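Local coordinates for autoinducer 2-binding protein LsrB (Clostridium saccharobutylicum DSM 13864, PDB 6DSP) that binds the quorum-sensing signal autoinducer-2 in the cleft of a periplasmic-binding-protein fold, as a receptor of the LsrB family, at residues A[34-39]-A[108-113]; A[25-30]-A[82-87]. One frame throughout, in Å; residues are numbered along the deposited sequence.

How the contacts relate
Contact 1 (34-39 with 108-113) and contact 2 (25-30 with 82-87) lie side by side in the same part of the fold, their centres about 7 Å apart, and both touch the bound autoinducer-2. Their segments alternate in sequence, strand 23-27 leading into helix 34-50. Strands 81-84 and 105-109 are neighbours in one sheet, joined by Trp109 N to Leu84 O at 3.0 Å. Nearer the ligand, a probable hydrogen bond of 2.7 Å runs between Ser85 OG and Asp110 OD2. The same ligand hydroxyl, O4, is shared by both contacts, bonding to Asp110 from contact 1 and to Lys29 from contact 2, while Phe35 and Phe36 of contact 1 meet the ligand's methyl and O4.

Contact 1. Residues A[34-39]-A[108-113]; sequences AFFESA and TWDSDV. With PAV ((2R,4S)-2-methyl-2,3,3,4-tetrahydroxytetrahydrofuran), chain C.
One wall of the autoinducer-2 pocket forms where the first turns of helix 34-50 face the end of strand 105-109, and Phe35, Phe36 and Ala39 meet Trp109 and Asp110 there. The three aromatic side chains make a cluster. Phe35 and Trp109 lie rim to rim with planes only 2° apart, touching at Phe35 CE2 and Trp109 CZ3 (3.7 Å), their side chains running antiparallel past one another. Phe36 is turned steeply to the indole, its CD1 reaching Trp109 CH2 at 3.6 Å. One turn on from Phe35, Ala39 sets its CB 3.4 Å from the same CH2; a small methyl suits this place because the broad indole comes so close to the helix. The phenylalanine rings also pack on each other, Phe35 CD2 sitting over the centre of the Phe36 ring.

Asp110 supplies the polarity. With CG anti to the backbone N (chi1 179°), the carboxylate is carried toward the ligand, where it grips two hydroxyls: O3 donates to OD1 and O4 to OD2, each at 2.6 Å. A short carboxylate side chain suits two adjacent hydroxyls because each oxygen can accept one of them. The side-chain amide of Gln124, itself a pocket residue, also bonds to OD1, and Ser85 OG to OD2, which together help to fix the carboxylate's rotation. The aromatic side chains shape the rest of the site. Phe35 offers a ring face to the ligand methyl C1, with CD1 3.5 Å from it, while Phe36 brings its edge to the hydroxyl, CZ lying 3.4 Å from O4. Apolar carbon thus meets methyl as the acid takes up hydroxyls, a pairing of aromatic surface with hydrogen-bonding groups characteristic of sugar-binding clefts in periplasmic binding proteins.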
loop_
_atom_site.group_PDB
_atom_site.type_symbol
_atom_site.label_atom_id
_atom_site.label_comp_id
_atom_site.label_asym_id
_atom_site.label_seq_id
_atom_site.Cartn_x
_atom_site.Cartn_y
_atom_site.Cartn_z
ATOM N N ALA A 34 -3.142 -3.630 10.620
ATOM C CA ALA A 34 -4.006 -2.483 10.845
ATOM C C ALA A 34 -4.455 -1.813 9.545
ATOM O O ALA A 34 -5.580 -1.320 9.459
ATOM C CB ALA A 34 -3.303 -1.477 11.750
ATOM N N PHE A 35 -3.590 -1.759 8.525
ATOM C CA PHE A 35 -3.966 -1.132 7.259
ATOM C C PHE A 35 -5.201 -1.810 6.686
ATOM O O PHE A 35 -6.151 -1.141 6.229
ATOM C CB PHE A 35 -2.805 -1.258 6.272
ATOM C CG PHE A 35 -3.097 -0.697 4.910
ATOM C CD1 PHE A 35 -2.963 0.668 4.625
ATOM C CD2 PHE A 35 -3.573 -1.537 3.920
ATOM C CE1 PHE A 35 -3.244 1.174 3.357
ATOM C CE2 PHE A 35 -3.856 -1.051 2.641
ATOM C CZ PHE A 35 -3.709 0.316 2.373
ATOM N N PHE A 36 -5.196 -3.141 6.683
ATOM C CA PHE A 36 -6.267 -3.907 6.060
ATOM C C PHE A 36 -7.505 -3.935 6.927
ATOM O O PHE A 36 -8.628 -3.870 6.410
ATOM C CB PHE A 36 -5.742 -5.298 5.704
ATOM C CG PHE A 36 -4.695 -5.210 4.640
ATOM C CD1 PHE A 36 -5.070 -4.930 3.326
ATOM C CD2 PHE A 36 -3.345 -5.295 4.917
ATOM C CE1 PHE A 36 -4.129 -4.738 2.326
ATOM C CE2 PHE A 36 -2.401 -5.108 3.885
ATOM C CZ PHE A 36 -2.818 -4.854 2.590
ATOM N N GLU A 37 -7.328 -3.982 8.245
ATOM C CA GLU A 37 -8.488 -3.920 9.121
ATOM C C GLU A 37 -9.182 -2.579 9.006
ATOM O O GLU A 37 -10.414 -2.511 8.972
ATOM C CB GLU A 37 -8.064 -4.220 10.553
ATOM C CG GLU A 37 -7.550 -5.661 10.709
ATOM C CD GLU A 37 -8.589 -6.736 10.314
ATOM O OE1 GLU A 37 -9.794 -6.622 10.689
ATOM O OE2 GLU A 37 -8.191 -7.711 9.607
ATOM N N SER A 38 -8.410 -1.481 8.938
ATOM C CA SER A 38 -9.012 -0.160 8.778
ATOM C C SER A 38 -9.661 -0.003 7.409
ATOM O O SER A 38 -10.734 0.615 7.283
ATOM C CB SER A 38 -7.962 0.909 9.029
ATOM O OG SER A 38 -7.733 1.048 10.425
ATOM N N ALA A 39 -9.059 -0.604 6.373
ATOM C CA ALA A 39 -9.678 -0.513 5.061
ATOM C C ALA A 39 -11.022 -1.228 5.066
ATOM O O ALA A 39 -12.005 -0.747 4.483
ATOM C CB ALA A 39 -8.751 -1.109 4.009
ATOM N N THR A 108 -9.314 -4.573 -8.385
ATOM C CA THR A 108 -8.215 -4.563 -7.434
ATOM C C THR A 108 -8.192 -3.252 -6.655
ATOM O O THR A 108 -8.797 -2.253 -7.049
ATOM C CB THR A 108 -6.862 -4.796 -8.118
ATOM O OG1 THR A 108 -6.796 -3.930 -9.255
ATOM C CG2 THR A 108 -6.738 -6.249 -8.586
ATOM N N TRP A 109 -7.452 -3.253 -5.551
ATOM C CA TRP A 109 -7.165 -2.040 -4.808
ATOM C C TRP A 109 -5.801 -2.230 -4.180
ATOM O O TRP A 109 -5.392 -3.377 -3.943
ATOM C CB TRP A 109 -8.264 -1.803 -3.745
ATOM C CG TRP A 109 -8.203 -2.777 -2.585
ATOM C CD1 TRP A 109 -8.455 -4.137 -2.627
ATOM C CD2 TRP A 109 -7.781 -2.492 -1.254
ATOM N NE1 TRP A 109 -8.220 -4.698 -1.370
ATOM C CE2 TRP A 109 -7.786 -3.714 -0.519
ATOM C CE3 TRP A 109 -7.387 -1.322 -0.604
ATOM C CZ2 TRP A 109 -7.420 -3.781 0.830
ATOM C CZ3 TRP A 109 -7.028 -1.391 0.752
ATOM C CH2 TRP A 109 -7.069 -2.619 1.454
ATOM N N ASP A 110 -5.116 -1.115 -3.885
ATOM C CA ASP A 110 -3.876 -1.118 -3.097
ATOM C C ASP A 110 -2.686 -1.659 -3.884
ATOM O O ASP A 110 -1.787 -0.888 -4.241
ATOM C CB ASP A 110 -4.098 -1.825 -1.752
ATOM C CG ASP A 110 -2.848 -1.887 -0.909
ATOM O OD1 ASP A 110 -2.184 -0.828 -0.776
ATOM O OD2 ASP A 110 -2.568 -2.972 -0.319
ATOM N N SER A 111 -2.674 -2.949 -4.212
ATOM C CA SER A 111 -1.603 -3.543 -5.011
ATOM C C SER A 111 -2.206 -4.318 -6.176
ATOM O O SER A 111 -2.973 -5.276 -5.971
ATOM C CB SER A 111 -0.708 -4.453 -4.168
ATOM O OG SER A 111 0.375 -4.842 -5.004
ATOM N N ASP A 112 -1.863 -3.897 -7.384
ATOM C CA ASP A 112 -2.537 -4.325 -8.597
ATOM C C ASP A 112 -2.042 -5.700 -9.064
ATOM O O ASP A 112 -1.092 -6.284 -8.510
ATOM C CB ASP A 112 -2.266 -3.287 -9.698
ATOM C CG ASP A 112 -3.402 -3.169 -10.716
ATOM O OD1 ASP A 112 -4.384 -3.964 -10.715
ATOM O OD2 ASP A 112 -3.295 -2.249 -11.544
ATOM N N VAL A 113 -2.751 -6.224 -10.067
ATOM C CA VAL A 113 -2.342 -7.437 -10.772
ATOM C C VAL A 113 -2.148 -7.095 -12.251
ATOM O O VAL A 113 -2.265 -5.926 -12.645
ATOM C CB VAL A 113 -3.381 -8.571 -10.597
ATOM C CG1 VAL A 113 -3.558 -8.872 -9.140
ATOM C CG2 VAL A 113 -4.716 -8.157 -11.232
HETATM O O2 PAV C . 2.493 0.323 2.282
HETATM C C2 PAV C . 1.259 -0.404 2.456
HETATM C C1 PAV C . 0.268 0.321 3.393
HETATM O O5 PAV C . 1.674 -1.625 3.285
HETATM C C5 PAV C . 0.759 -2.602 3.037
HETATM C C4 PAV C . -0.129 -2.128 1.872
HETATM O O4 PAV C . -0.318 -3.178 0.928
HETATM C C3 PAV C . 0.668 -0.931 1.343
HETATM O O3 PAV C . -0.189 0.008 0.754
HETATM O O13 PAV C . 1.655 -1.367 0.435
#

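Contact 2. Residues A[25-30]-A[82-87]; sequences TFIPKL and ICLSSV. With PAV ((2R,4S)-2-methyl-2,3,3,4-tetrahydroxytetrahydrofuran), chain C.
Thr25 and Ile82 start the pairing of two parallel strands, whose short axes run 4.8 Å apart and 10° from parallel. Thr25 O accepts a hydrogen bond from Cys83 N at 2.9 Å, while its hydroxyl is hydrogen-bonded to that of Thr79. Phe26 points to the sheet face it shares with Cys83. Its CG is anti to the backbone N (chi1 -177°), and CD1 passes 3.5 Å from Cys83 O; beyond the pair, the ring meets Trp109. Ile27 uses both backbone groups: its N binds Cys83 O in the straightest of the three strand bonds (174°), and its O receives Ser85 N at 3.0 Å. The branched side chain turns to the opposite face, where CG2 presses on Leu84 CD1 at 3.5 Å, tighter than a usual carbon contact, and CD1 reaches Ile82 CG2. Helix 64-76 covers this apolar side, so the strand pair belongs to the alpha/beta domain, with a parallel sheet flanked by helices, of a periplasmic binding protein, in which parallel strands end at the ligand cleft. Pro28, having no N-H to give, lies where the strand stops, and its ring packs against Phe36. Lys29 then leaves the sheet and spans the distance to the ligand. Its chain is extended beyond CG: CB rests on Val87 CG1, CG passes 3.5 Å from Ser85 OG, whose polar partner is Asp110, and CE lies 3.5 Å from Ser86 O. A long side chain with a terminal amino group suits this reach, since its tip NZ donates to O4 of the ligand at 2.8 Å and also forms a salt bridge with Asp167.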
loop_
_atom_site.group_PDB
_atom_site.type_symbol
_atom_site.label_atom_id
_atom_site.label_comp_id
_atom_site.label_asym_id
_atom_site.label_seq_id
_atom_site.Cartn_x
_atom_site.Cartn_y
_atom_site.Cartn_z
ATOM N N THR A 25 -16.569 -9.744 -2.522
ATOM C CA THR A 25 -15.581 -10.346 -1.624
ATOM C C THR A 25 -14.353 -9.438 -1.617
ATOM O O THR A 25 -13.755 -9.176 -2.674
ATOM C CB THR A 25 -15.207 -11.760 -2.070
ATOM O OG1 THR A 25 -16.396 -12.559 -2.175
ATOM C CG2 THR A 25 -14.242 -12.396 -1.089
ATOM N N PHE A 26 -14.038 -8.895 -0.452
ATOM C CA PHE A 26 -12.966 -7.917 -0.292
ATOM C C PHE A 26 -11.781 -8.657 0.310
ATOM O O PHE A 26 -11.862 -9.146 1.449
ATOM C CB PHE A 26 -13.463 -6.785 0.615
ATOM C CG PHE A 26 -12.483 -5.644 0.817
ATOM C CD1 PHE A 26 -11.867 -5.031 -0.269
ATOM C CD2 PHE A 26 -12.254 -5.118 2.076
ATOM C CE1 PHE A 26 -11.049 -3.904 -0.075
ATOM C CE2 PHE A 26 -11.422 -4.019 2.259
ATOM C CZ PHE A 26 -10.798 -3.431 1.183
ATOM N N ILE A 27 -10.696 -8.744 -0.446
ATOM C CA ILE A 27 -9.562 -9.595 -0.088
ATOM C C ILE A 27 -8.339 -8.720 0.188
ATOM O O ILE A 27 -7.876 -7.999 -0.709
ATOM C CB ILE A 27 -9.241 -10.630 -1.179
ATOM C CG1 ILE A 27 -10.490 -11.463 -1.510
ATOM C CG2 ILE A 27 -8.056 -11.507 -0.724
ATOM C CD1 ILE A 27 -10.310 -12.438 -2.664
ATOM N N PRO A 28 -7.783 -8.767 1.402
ATOM C CA PRO A 28 -6.592 -8.002 1.738
ATOM C C PRO A 28 -5.341 -8.828 1.444
ATOM O O PRO A 28 -5.416 -10.023 1.158
ATOM C CB PRO A 28 -6.739 -7.853 3.256
ATOM C CG PRO A 28 -7.329 -9.196 3.683
ATOM C CD PRO A 28 -8.311 -9.511 2.580
ATOM N N LYS A 29 -4.178 -8.170 1.524
ATOM C CA LYS A 29 -2.939 -8.946 1.440
ATOM C C LYS A 29 -2.821 -9.926 2.599
ATOM O O LYS A 29 -2.267 -11.023 2.427
ATOM C CB LYS A 29 -1.717 -8.025 1.420
ATOM C CG LYS A 29 -1.522 -7.264 0.156
ATOM C CD LYS A 29 -0.211 -6.447 0.217
ATOM C CE LYS A 29 0.028 -5.587 -1.003
ATOM N NZ LYS A 29 1.231 -4.730 -0.756
ATOM N N LEU A 30 -3.307 -9.544 3.776
ATOM C CA LEU A 30 -3.460 -10.414 4.930
ATOM C C LEU A 30 -4.425 -9.739 5.885
ATOM O O LEU A 30 -4.585 -8.506 5.856
ATOM C CB LEU A 30 -2.118 -10.669 5.640
ATOM C CG LEU A 30 -1.454 -9.541 6.447
ATOM C CD1 LEU A 30 -0.230 -10.078 7.186
ATOM C CD2 LEU A 30 -1.044 -8.371 5.542
ATOM N N ILE A 82 -15.073 -9.585 -6.804
ATOM C CA ILE A 82 -13.903 -9.615 -5.937
ATOM C C ILE A 82 -13.220 -8.263 -6.059
ATOM O O ILE A 82 -13.101 -7.723 -7.164
ATOM C CB ILE A 82 -12.942 -10.734 -6.374
ATOM C CG1 ILE A 82 -13.535 -12.115 -6.032
ATOM C CG2 ILE A 82 -11.556 -10.546 -5.777
ATOM C CD1 ILE A 82 -12.804 -13.277 -6.697
ATOM N N CYS A 83 -12.760 -7.740 -4.938
ATOM C CA CYS A 83 -11.862 -6.588 -4.932
ATOM C C CYS A 83 -10.655 -6.987 -4.097
ATOM O O CYS A 83 -10.766 -7.133 -2.873
ATOM C CB CYS A 83 -12.548 -5.337 -4.382
ATOM S SG CYS A 83 -11.430 -3.898 -4.491
ATOM N N LEU A 84 -9.520 -7.173 -4.769
ATOM C CA LEU A 84 -8.320 -7.822 -4.231
ATOM C C LEU A 84 -7.138 -6.869 -4.161
ATOM O O LEU A 84 -6.868 -6.148 -5.130
ATOM C CB LEU A 84 -7.909 -8.989 -5.171
ATOM C CG LEU A 84 -6.546 -9.650 -4.975
ATOM C CD1 LEU A 84 -6.535 -10.447 -3.691
ATOM C CD2 LEU A 84 -6.199 -10.516 -6.159
ATOM N N SER A 85 -6.389 -6.938 -3.067
ATOM C CA SER A 85 -5.034 -6.377 -3.008
ATOM C C SER A 85 -4.056 -7.549 -3.030
ATOM O O SER A 85 -4.086 -8.414 -2.138
ATOM C CB SER A 85 -4.818 -5.545 -1.748
ATOM O OG SER A 85 -3.458 -5.120 -1.746
ATOM N N SER A 86 -3.247 -7.604 -4.075
ATOM C CA SER A 86 -2.438 -8.780 -4.376
ATOM C C SER A 86 -1.059 -8.744 -3.720
ATOM O O SER A 86 -0.359 -7.721 -3.795
ATOM C CB SER A 86 -2.299 -8.846 -5.899
ATOM O OG SER A 86 -1.352 -9.781 -6.304
ATOM N N VAL A 87 -0.659 -9.876 -3.112
ATOM C CA VAL A 87 0.705 -10.006 -2.594
ATOM C C VAL A 87 1.712 -10.347 -3.690
ATOM O O VAL A 87 2.909 -10.113 -3.504
ATOM C CB VAL A 87 0.810 -11.013 -1.446
ATOM C CG1 VAL A 87 -0.101 -10.676 -0.303
ATOM C CG2 VAL A 87 0.547 -12.383 -1.915
HETATM O O2 PAV C . 2.493 0.323 2.282
HETATM C C2 PAV C . 1.259 -0.404 2.456
HETATM C C1 PAV C . 0.268 0.321 3.393
HETATM O O5 PAV C . 1.674 -1.625 3.285
HETATM C C5 PAV C . 0.759 -2.602 3.037
HETATM C C4 PAV C . -0.129 -2.128 1.872
HETATM O O4 PAV C . -0.318 -3.178 0.928
HETATM C C3 PAV C . 0.668 -0.931 1.343
HETATM O O3 PAV C . -0.189 0.008 0.754
HETATM O O13 PAV C . 1.655 -1.367 0.435
#